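Local coordinates for hypothetical protein Atu0492 (Agrobacterium tumefaciens, PDB 2GMY) that is of unknown function but, as an all-helical member of the AhpD-like carboxymuconolactone decarboxylase family, is putatively an antioxidant defence protein, at residues Asn23-Ser28 and Thr124-Ala129; His32-Leu37 and Ala113-Glu118. All coordinates share one frame; numbering follows the deposited sequence.

Contact 1: residues Asn23-Ser28 and Thr124-Ala129; sequences NYVQSS and TVAIGA
In the helix-helix core of this AhpD-like, all-helical fold, the last turn of helix 12-26 packs through Val25 against Ala126 and Ala129 of the long helix 117-139. The backbones come close, with the CA atoms of Val25 and Ala126 5.8 Å apart, an approach that the small side chains of Ala126 and Ala129 allow. Val25 uses both branches. With CG1 anti to the backbone N (chi1 174°), this methyl meets Ala126 CB at 3.8 Å, while CG2, beside the backbone N, reaches Ala129 CB at 4.0 Å and lies equally near Ala126 CA, so the forked side chain straddles one helical turn. Tyr24 adds a looser touch: Val125 CG1 lies oblique to its ring, 4.4 Å from Tyr24 CE2. Ala14 and Val18 of the second subunit pack on Tyr24 and Val125 respectively, which places this flank beside the subunit interface. Just past the apolar patch the helix end is tied off by serines: Ser28 OG donates to Val25 O at 2.8 Å, and Ser27 OG to Asn23 O at 2.9 Å. Both carbonyls also accept a backbone N-H, and at Asn23 O the two donors of Ser27 arrive from opposite faces of the carbonyl plane. Segments 23-28 and 124-129 thus meet by apolar packing without a hydrogen bond across; the serine bonds stay within 23-28, and Lys122 of helix 117-139 bonds Ser28 O.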
# COMPACT_ATOMS: atom_id res chain seq x y z
N ASN A 23 -3.88 -6.96 33.01
CA ASN A 23 -4.76 -7.13 34.15
C ASN A 23 -5.82 -6.03 34.23
O ASN A 23 -6.98 -6.30 34.55
CB ASN A 23 -3.91 -7.18 35.43
CG ASN A 23 -4.72 -7.52 36.67
OD1 ASN A 23 -5.70 -8.27 36.62
ND2 ASN A 23 -4.31 -6.94 37.79
N TYR A 24 -5.45 -4.78 33.91
CA TYR A 24 -6.46 -3.74 33.84
C TYR A 24 -7.53 -4.10 32.80
O TYR A 24 -8.72 -4.04 33.09
CB TYR A 24 -5.91 -2.34 33.53
CG TYR A 24 -7.07 -1.46 33.17
CD1 TYR A 24 -7.96 -1.04 34.16
CD2 TYR A 24 -7.34 -1.13 31.84
CE1 TYR A 24 -9.08 -0.29 33.84
CE2 TYR A 24 -8.46 -0.37 31.50
CZ TYR A 24 -9.32 0.04 32.51
OH TYR A 24 -10.42 0.79 32.20
N VAL A 25 -7.10 -4.45 31.60
CA VAL A 25 -8.05 -4.73 30.51
C VAL A 25 -9.03 -5.81 30.95
O VAL A 25 -10.25 -5.63 30.82
CB VAL A 25 -7.34 -5.15 29.22
CG1 VAL A 25 -8.38 -5.56 28.17
CG2 VAL A 25 -6.48 -3.99 28.69
N GLN A 26 -8.49 -6.89 31.52
CA GLN A 26 -9.29 -8.02 31.96
C GLN A 26 -10.36 -7.67 32.99
O GLN A 26 -11.45 -8.24 32.98
CB GLN A 26 -8.39 -9.13 32.51
CG GLN A 26 -7.60 -9.85 31.43
CD GLN A 26 -8.49 -10.31 30.29
OE1 GLN A 26 -9.43 -11.10 30.48
NE2 GLN A 26 -8.22 -9.81 29.10
N SER A 27 -10.06 -6.73 33.88
CA SER A 27 -11.03 -6.42 34.93
C SER A 27 -11.69 -5.07 34.71
O SER A 27 -12.29 -4.50 35.63
CB SER A 27 -10.36 -6.48 36.30
OG SER A 27 -9.20 -5.68 36.33
N SER A 28 -11.60 -4.57 33.48
CA SER A 28 -12.09 -3.23 33.17
C SER A 28 -13.61 -3.08 33.22
O SER A 28 -14.12 -1.97 33.37
CB SER A 28 -11.60 -2.79 31.79
OG SER A 28 -12.21 -3.58 30.79
N THR A 124 -10.43 1.18 23.49
CA THR A 124 -9.26 1.71 22.79
C THR A 124 -7.96 1.36 23.54
O THR A 124 -6.95 1.03 22.92
CB THR A 124 -9.42 3.21 22.49
OG1 THR A 124 -10.67 3.42 21.80
CG2 THR A 124 -8.28 3.70 21.60
N VAL A 125 -7.99 1.38 24.86
CA VAL A 125 -6.85 0.88 25.64
C VAL A 125 -6.64 -0.62 25.38
O VAL A 125 -5.51 -1.08 25.23
CB VAL A 125 -7.06 1.16 27.15
CG1 VAL A 125 -6.00 0.46 28.00
CG2 VAL A 125 -7.05 2.68 27.41
N ALA A 126 -7.74 -1.38 25.31
CA ALA A 126 -7.64 -2.82 25.01
C ALA A 126 -6.99 -3.04 23.62
O ALA A 126 -6.14 -3.91 23.46
CB ALA A 126 -9.02 -3.46 25.07
N ILE A 127 -7.37 -2.22 22.63
CA ILE A 127 -6.75 -2.31 21.30
C ILE A 127 -5.25 -2.00 21.41
O ILE A 127 -4.42 -2.68 20.80
CB ILE A 127 -7.43 -1.36 20.29
CG1 ILE A 127 -8.88 -1.79 20.03
CG2 ILE A 127 -6.66 -1.34 18.94
CD1 ILE A 127 -9.77 -0.69 19.40
N GLY A 128 -4.91 -0.98 22.19
CA GLY A 128 -3.49 -0.65 22.42
C GLY A 128 -2.74 -1.82 23.05
O GLY A 128 -1.63 -2.17 22.60
N ALA A 129 -3.35 -2.43 24.08
CA ALA A 129 -2.72 -3.54 24.79
C ALA A 129 -2.42 -4.73 23.88
O ALA A 129 -1.30 -5.25 23.88
CB ALA A 129 -3.57 -3.96 25.99

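Contact 2: residues His32-Leu37 and Ala113-Glu118; sequences HRFIHL and AHFSDE
Phe34 and Phe115 both carry CG beside the backbone N and anti to the carbonyl carbon (chi1 -61° and -66°), and from these settings the two side chains reach toward each other from opposite directions. The rings meet in a T-shaped (edge-to-face) stack: Phe115 presents its edge to the face of Phe34, with the planes at 81° and the centroids 5.4 Å apart. The leading edge is formed by Phe115 CE1 and CZ. Phe115 CE1 comes to 3.8 Å from Phe34 CE2, and Phe115 CZ stands 4.2 Å above the plane of the Phe34 ring, over its centre, an approach that would direct the slightly positive C-H rim of Phe115 at the pi cloud of Phe34. The backbones remain well separated, with the CA atoms of Phe34 and Phe115 11.4 Å apart, and between the two segments only the rings meet. They join the first turn of helix 32-45 to the bend between helices 105-114 and 117-139, where Phe115 has an extended backbone and Ser116 follows as N-cap of helix 117-139. Gln84 of helix 83-96 touches both side chains and so packs against the stack, and Arg33, next to Phe34, forms a salt bridge with Glu31.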
# COMPACT_ATOMS: atom_id res chain seq x y z
N HIS A 32 -16.71 -9.76 28.16
CA HIS A 32 -15.61 -10.64 27.75
C HIS A 32 -15.63 -10.95 26.25
O HIS A 32 -14.57 -11.07 25.63
CB HIS A 32 -15.56 -11.91 28.60
CG HIS A 32 -15.22 -11.64 30.04
ND1 HIS A 32 -14.05 -11.01 30.41
CD2 HIS A 32 -15.89 -11.90 31.18
CE1 HIS A 32 -14.02 -10.90 31.73
NE2 HIS A 32 -15.13 -11.43 32.22
N ARG A 33 -16.83 -11.05 25.68
CA ARG A 33 -16.98 -11.25 24.24
C ARG A 33 -16.28 -10.16 23.43
O ARG A 33 -15.63 -10.44 22.41
CB ARG A 33 -18.46 -11.31 23.86
CG ARG A 33 -18.65 -11.53 22.38
CD ARG A 33 -20.09 -11.53 21.93
NE ARG A 33 -20.79 -10.28 22.21
CZ ARG A 33 -21.66 -10.12 23.20
NH1 ARG A 33 -21.93 -11.14 24.01
NH2 ARG A 33 -22.26 -8.95 23.38
N PHE A 34 -16.39 -8.92 23.90
CA PHE A 34 -15.77 -7.78 23.22
C PHE A 34 -14.25 -7.80 23.39
O PHE A 34 -13.50 -7.45 22.46
CB PHE A 34 -16.36 -6.45 23.70
CG PHE A 34 -17.84 -6.31 23.44
CD1 PHE A 34 -18.43 -6.82 22.27
CD2 PHE A 34 -18.65 -5.64 24.36
CE1 PHE A 34 -19.81 -6.68 22.03
CE2 PHE A 34 -20.02 -5.50 24.12
CZ PHE A 34 -20.60 -6.02 22.96
N ILE A 35 -13.79 -8.20 24.57
CA ILE A 35 -12.36 -8.34 24.82
C ILE A 35 -11.78 -9.42 23.89
O ILE A 35 -10.75 -9.20 23.24
CB ILE A 35 -12.05 -8.62 26.31
CG1 ILE A 35 -12.51 -7.44 27.16
CG2 ILE A 35 -10.55 -8.88 26.49
CD1 ILE A 35 -12.33 -7.66 28.67
N HIS A 36 -12.45 -10.57 23.80
CA HIS A 36 -12.03 -11.63 22.88
C HIS A 36 -11.96 -11.15 21.43
O HIS A 36 -11.00 -11.42 20.72
CB HIS A 36 -13.00 -12.81 22.94
CG HIS A 36 -12.99 -13.52 24.25
ND1 HIS A 36 -11.83 -13.81 24.92
CD2 HIS A 36 -14.00 -14.04 24.99
CE1 HIS A 36 -12.12 -14.46 26.04
NE2 HIS A 36 -13.43 -14.61 26.10
N LEU A 37 -13.00 -10.45 21.01
CA LEU A 37 -13.09 -9.92 19.65
C LEU A 37 -11.94 -8.96 19.35
O LEU A 37 -11.31 -9.05 18.29
CB LEU A 37 -14.43 -9.20 19.50
CG LEU A 37 -14.74 -8.58 18.14
CD1 LEU A 37 -16.25 -8.51 17.98
CD2 LEU A 37 -14.07 -7.21 17.96
N ALA A 113 -22.31 4.95 18.12
CA ALA A 113 -23.70 4.52 18.08
C ALA A 113 -23.99 3.45 19.15
O ALA A 113 -25.07 3.43 19.75
CB ALA A 113 -24.06 4.03 16.69
N HIS A 114 -22.99 2.63 19.45
CA HIS A 114 -23.19 1.41 20.25
C HIS A 114 -22.51 1.39 21.60
O HIS A 114 -22.73 0.47 22.39
CB HIS A 114 -22.69 0.20 19.46
CG HIS A 114 -23.49 -0.07 18.23
ND1 HIS A 114 -24.65 -0.82 18.26
CD2 HIS A 114 -23.33 0.32 16.95
CE1 HIS A 114 -25.16 -0.88 17.05
NE2 HIS A 114 -24.38 -0.20 16.23
N PHE A 115 -21.64 2.37 21.86
CA PHE A 115 -20.85 2.38 23.08
C PHE A 115 -20.78 3.76 23.70
O PHE A 115 -20.71 4.77 22.98
CB PHE A 115 -19.41 1.88 22.79
CG PHE A 115 -19.34 0.43 22.38
CD1 PHE A 115 -19.39 -0.58 23.33
CD2 PHE A 115 -19.26 0.09 21.03
CE1 PHE A 115 -19.32 -1.91 22.94
CE2 PHE A 115 -19.20 -1.25 20.63
CZ PHE A 115 -19.23 -2.24 21.58
N SER A 116 -20.78 3.81 25.03
CA SER A 116 -20.55 5.06 25.75
C SER A 116 -19.10 5.52 25.63
O SER A 116 -18.21 4.74 25.25
CB SER A 116 -20.87 4.86 27.24
OG SER A 116 -19.87 4.06 27.86
N ASP A 117 -18.84 6.78 25.97
CA ASP A 117 -17.46 7.28 25.95
C ASP A 117 -16.57 6.46 26.88
O ASP A 117 -15.43 6.16 26.55
CB ASP A 117 -17.38 8.76 26.34
CG ASP A 117 -17.69 9.71 25.19
OD1 ASP A 117 -18.03 9.24 24.08
OD2 ASP A 117 -17.58 10.94 25.40
N GLU A 118 -17.09 6.09 28.06
CA GLU A 118 -16.29 5.30 29.00
C GLU A 118 -15.90 3.97 28.36
O GLU A 118 -14.73 3.58 28.39
CB GLU A 118 -17.01 5.09 30.33
CG GLU A 118 -16.16 4.31 31.34
CD GLU A 118 -16.91 3.89 32.59
OE1 GLU A 118 -18.16 3.89 32.58
OE2 GLU A 118 -16.24 3.52 33.58

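How the contacts relate
From the N terminus, helix 12-26 supplies the first half of contact 1 at its C-terminal end, and a short turn leads into helix 32-45, whose start supplies the first half of contact 2. The chain then runs through the middle helices before closing contact 2 at residues 113-118 and, nearly two turns further along helix 117-139, contact 1 at 124-129. Contact 2 is therefore the inner of two nested closures. Together they tie helix 12-26 to helix 117-139, and helix 32-45 to the loop that leads into it. The contacts, centres 11 Å apart, touch directly, Ile35 CD1 packing 3.6 Å from Val25 O; both also touch the second subunit.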